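Local coordinates for capsule biosynthesis protein capD (Bacillus anthracis, PDB 3G9K) that cleaves the poly-gamma-D-glutamate capsule as a transpeptidase and joins it by an amide bond to meso-diaminopimelic acid of the peptidoglycan, at the interface of chains A and B. Residues are numbered along the deposited sequence; one frame, centred on the assembly and turned at random. Chains: chain A, Capsule biosynthesis protein capD; chain B, Capsule biosynthesis protein capD.

Contact 1 and contact 2 lie along one helix of chain A, 44-58, which rests across two strands of chain B, 2-7 and 13-19; the centres of their C-alpha atoms are about 12 Å apart. A:Ala48 belongs to both. Contact 1 covers the start of the helix, the end of strand 2-7, the start of strand 13-19 and the turn between them; contact 2 covers later helix turns and the strand ends near the new N-terminus of chain B, where the nucleophilic threonine sits. The two chains come from one precursor, so this helix-on-sheet packing is inside a single gamma-glutamyltransferase-type enzyme, not between separate proteins.

Contact 1: the interface of chains A and B. Residues chain A 44-45, 48, 73; chain B 6, 8, 12, 14.
A hydrogen bond runs from the backbone N of A:Ala44, the first residue of helix 44-58, to the carboxylate oxygen OD2 of B:Asp8, 2.7 Å long and with 150° at the hydrogen. The N-H comes to the anti side of OD2, 18° out of the carboxylate plane. B:Asp8 thus caps the helix from the other chain, and the helix end would be expected to stabilise its negative charge. The other oxygen, OD1, takes the backbone N of B:Thr12 at 3.1 Å from above the carboxylate plane; the two bonds together should restrict rotation of the carboxylate. B:Asp8 places CG between its backbone N and carbonyl carbon (chi1 69°), which turns the carboxylate towards the helix start with OD1 left for B:Thr12.

Apolar contacts lie alongside. CG2 of B:Val14 meets the methyl CB of A:Ala44 at 3.7 Å, while its other branch, CG1, points to CB of A:Ala48 at 3.9 Å. B:Ile6 reaches the same two alanines: its CG2 lies against CA of A:Ala44, and its end methyl CD1 presses on the helix backbone at CA of A:Ala48, 3.3 Å away, a tight fit. Methyls CG2 of A:Ile73 and B:Thr12 touch at 3.9 Å.

An antiparallel bridge pairs A:Ile73 with B:Val14, so strand 68-74 of chain A continues the sheet of chain B. The site holds the helix start against that shared sheet and so would help keep the two cleaved chains together as one enzyme.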
loop_
_atom_site.group_PDB
_atom_site.type_symbol
_atom_site.label_atom_id
_atom_site.label_comp_id
_atom_site.label_asym_id
_atom_site.label_seq_id
_atom_site.Cartn_x
_atom_site.Cartn_y
_atom_site.Cartn_z
ATOM N N ALA A 44 -3.651 6.252 16.574
ATOM C CA ALA A 44 -3.597 5.767 15.175
ATOM C C ALA A 44 -2.311 4.984 14.932
ATOM O O ALA A 44 -2.346 3.941 14.268
ATOM C CB ALA A 44 -3.725 6.924 14.181
ATOM N N VAL A 45 -1.191 5.464 15.497
ATOM C CA VAL A 45 0.132 4.809 15.306
ATOM C C VAL A 45 0.143 3.429 15.938
ATOM O O VAL A 45 0.485 2.448 15.281
ATOM C CB VAL A 45 1.295 5.699 15.764
ATOM C CG1 VAL A 45 2.673 4.984 15.720
ATOM C CG2 VAL A 45 1.349 6.907 14.892
ATOM N N ALA A 48 -1.848 1.161 13.868
ATOM C CA ALA A 48 -1.179 0.903 12.583
ATOM C C ALA A 48 -0.097 -0.202 12.712
ATOM O O ALA A 48 0.093 -1.017 11.815
ATOM C CB ALA A 48 -0.533 2.216 12.051
ATOM N N ILE A 73 2.121 9.835 8.488
ATOM C CA ILE A 73 1.448 10.132 9.759
ATOM C C ILE A 73 1.184 11.650 9.782
ATOM O O ILE A 73 2.134 12.469 9.835
ATOM C CB ILE A 73 2.250 9.721 11.010
ATOM C CG1 ILE A 73 2.687 8.236 10.988
ATOM C CG2 ILE A 73 1.399 9.936 12.256
ATOM C CD1 ILE A 73 3.764 7.855 12.029
ATOM N N ILE B 6 -5.983 4.615 8.932
ATOM C CA ILE B 6 -6.518 4.683 10.301
ATOM C C ILE B 6 -6.715 6.132 10.686
ATOM O O ILE B 6 -5.889 6.941 10.363
ATOM C CB ILE B 6 -5.571 4.064 11.274
ATOM C CG1 ILE B 6 -5.271 2.635 10.834
ATOM C CG2 ILE B 6 -6.187 4.069 12.724
ATOM C CD1 ILE B 6 -4.219 1.970 11.683
ATOM N N ASP B 8 -7.741 8.275 14.334
ATOM C CA ASP B 8 -8.014 8.107 15.768
ATOM C C ASP B 8 -8.815 9.291 16.370
ATOM O O ASP B 8 -9.283 10.157 15.633
ATOM C CB ASP B 8 -6.720 7.812 16.551
ATOM C CG ASP B 8 -5.786 8.982 16.625
ATOM O OD1 ASP B 8 -6.191 10.153 16.368
ATOM O OD2 ASP B 8 -4.589 8.726 16.880
ATOM N N THR B 12 -5.684 12.170 14.123
ATOM C CA THR B 12 -4.430 11.845 13.450
ATOM C C THR B 12 -4.793 10.784 12.413
ATOM O O THR B 12 -5.585 9.899 12.690
ATOM C CB THR B 12 -3.369 11.295 14.402
ATOM O OG1 THR B 12 -3.088 12.282 15.407
ATOM C CG2 THR B 12 -2.102 10.931 13.660
ATOM N N VAL B 14 -3.241 7.991 9.711
ATOM C CA VAL B 14 -2.140 7.244 9.182
ATOM C C VAL B 14 -2.582 6.653 7.838
ATOM O O VAL B 14 -3.656 6.024 7.753
ATOM C CB VAL B 14 -1.777 6.048 10.119
ATOM C CG1 VAL B 14 -0.798 5.096 9.418
ATOM C CG2 VAL B 14 -1.229 6.536 11.498
#

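Contact 2: the interface of chains A and B. Residues chain A 25, 48, 51-52, 55, 63; chain B 2, 4, 18.
B:Phe4 lays one face of its ring beneath A:Val51, whose CG1 methyl stands over the ring centre, 3.8 Å from the centroid, in a CH-pi contact. This branch is anti to the backbone N of A:Val51 (chi1 168°). The ring edge meets CB of A:Ala48 in its plane, with CE2 3.7 Å from that methyl; ND2 of B:Asn18 also sits at the edge, in the ring plane, and OG of A:Ser52 lies 3.3 Å from CZ of B:Phe4. At CD1 the ring instead touches CD1 of A:Leu55, and the CB atoms of B:Phe4 and A:Ala25 pack together at the base of the side chain. A:Leu55 CD1 also reaches the methyl CG2 of B:Thr2, which in turn rests on CB of A:Ser63 at 3.8 Å.

Beside this apolar cluster, the side-chain amide ND2 of B:Asn18 makes a weak hydrogen bond to the hydroxyl OG of A:Ser52, 3.2 Å long and bent to 141° at the hydrogen. That hydroxyl is positioned within its own helix: it donates to the backbone O of A:Ala48 at 2.8 Å, tilted from the carbonyl plane.

Further along, an ordered water bridges the chains, joining B:Asn18 to the backbone O of A:Ser52 and the hydroxyl of A:Ser63. Through this water the carboxamide is linked to both helix 44-58 and the A:Ser63 loop, close to the catalytic N-terminus of chain B. ND2 of B:Asn18 lies 2.9 Å from the water oxygen O in a nearly straight hydrogen bond, 160° at the hydrogen.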
loop_
_atom_site.group_PDB
_atom_site.type_symbol
_atom_site.label_atom_id
_atom_site.label_comp_id
_atom_site.label_asym_id
_atom_site.label_seq_id
_atom_site.Cartn_x
_atom_site.Cartn_y
_atom_site.Cartn_z
ATOM N N ALA A 25 -8.968 -1.376 5.715
ATOM C CA ALA A 25 -7.893 -2.355 5.353
ATOM C C ALA A 25 -8.406 -3.516 4.466
ATOM O O ALA A 25 -9.619 -3.792 4.413
ATOM C CB ALA A 25 -7.204 -2.927 6.616
ATOM N N ALA A 48 -1.848 1.161 13.868
ATOM C CA ALA A 48 -1.179 0.903 12.583
ATOM C C ALA A 48 -0.097 -0.202 12.712
ATOM O O ALA A 48 0.093 -1.017 11.815
ATOM C CB ALA A 48 -0.533 2.216 12.051
ATOM N N VAL A 51 -2.137 -3.451 13.075
ATOM C CA VAL A 51 -2.651 -3.731 11.742
ATOM C C VAL A 51 -1.545 -4.220 10.813
ATOM O O VAL A 51 -1.755 -5.159 10.057
ATOM C CB VAL A 51 -3.387 -2.509 11.116
ATOM C CG1 VAL A 51 -3.663 -2.732 9.621
ATOM C CG2 VAL A 51 -4.729 -2.205 11.857
ATOM N N SER A 52 -0.393 -3.558 10.823
ATOM C CA SER A 52 0.696 -3.965 9.882
ATOM C C SER A 52 1.161 -5.384 10.153
ATOM O O SER A 52 1.252 -6.215 9.245
ATOM C CB SER A 52 1.878 -3.036 9.936
ATOM O OG SER A 52 1.502 -1.782 9.461
ATOM N N LEU A 55 -1.678 -8.098 9.141
ATOM C CA LEU A 55 -1.698 -8.197 7.689
ATOM C C LEU A 55 -0.554 -9.094 7.238
ATOM O O LEU A 55 -0.753 -9.947 6.359
ATOM C CB LEU A 55 -1.634 -6.810 7.034
ATOM C CG LEU A 55 -2.953 -6.024 7.059
ATOM C CD1 LEU A 55 -2.646 -4.618 6.609
ATOM C CD2 LEU A 55 -4.043 -6.694 6.222
ATOM N N SER A 63 2.151 -8.581 2.070
ATOM C CA SER A 63 3.077 -7.795 2.859
ATOM C C SER A 63 3.571 -8.682 3.994
ATOM O O SER A 63 3.018 -9.768 4.221
ATOM C CB SER A 63 2.419 -6.541 3.441
ATOM O OG SER A 63 1.526 -6.836 4.543
ATOM N N THR B 2 -0.200 -3.944 0.146
ATOM C CA THR B 2 -1.450 -3.733 0.894
ATOM C C THR B 2 -1.438 -2.290 1.334
ATOM O O THR B 2 -0.378 -1.787 1.679
ATOM C CB THR B 2 -1.548 -4.695 2.091
ATOM O OG1 THR B 2 -2.919 -4.760 2.563
ATOM C CG2 THR B 2 -0.605 -4.261 3.213
ATOM N N PHE B 4 -3.497 0.401 4.027
ATOM C CA PHE B 4 -4.517 0.692 5.058
ATOM C C PHE B 4 -4.520 2.190 5.497
ATOM O O PHE B 4 -3.586 2.956 5.245
ATOM C CB PHE B 4 -4.381 -0.304 6.233
ATOM C CG PHE B 4 -3.130 -0.112 7.039
ATOM C CD1 PHE B 4 -1.967 -0.750 6.673
ATOM C CD2 PHE B 4 -3.095 0.808 8.106
ATOM C CE1 PHE B 4 -0.806 -0.579 7.396
ATOM C CE2 PHE B 4 -1.967 0.991 8.841
ATOM C CZ PHE B 4 -0.794 0.306 8.481
ATOM N N ASN B 18 2.416 -1.268 2.617
ATOM C CA ASN B 18 3.455 -2.235 2.864
ATOM C C ASN B 18 3.490 -3.252 1.739
ATOM O O ASN B 18 2.461 -3.515 1.111
ATOM C CB ASN B 18 3.201 -2.965 4.168
ATOM C CG ASN B 18 3.222 -2.028 5.393
ATOM O OD1 ASN B 18 3.886 -0.995 5.383
ATOM N ND2 ASN B 18 2.505 -2.416 6.449
HETATM O O HOH W 1 1.500 -5.080 6.708
#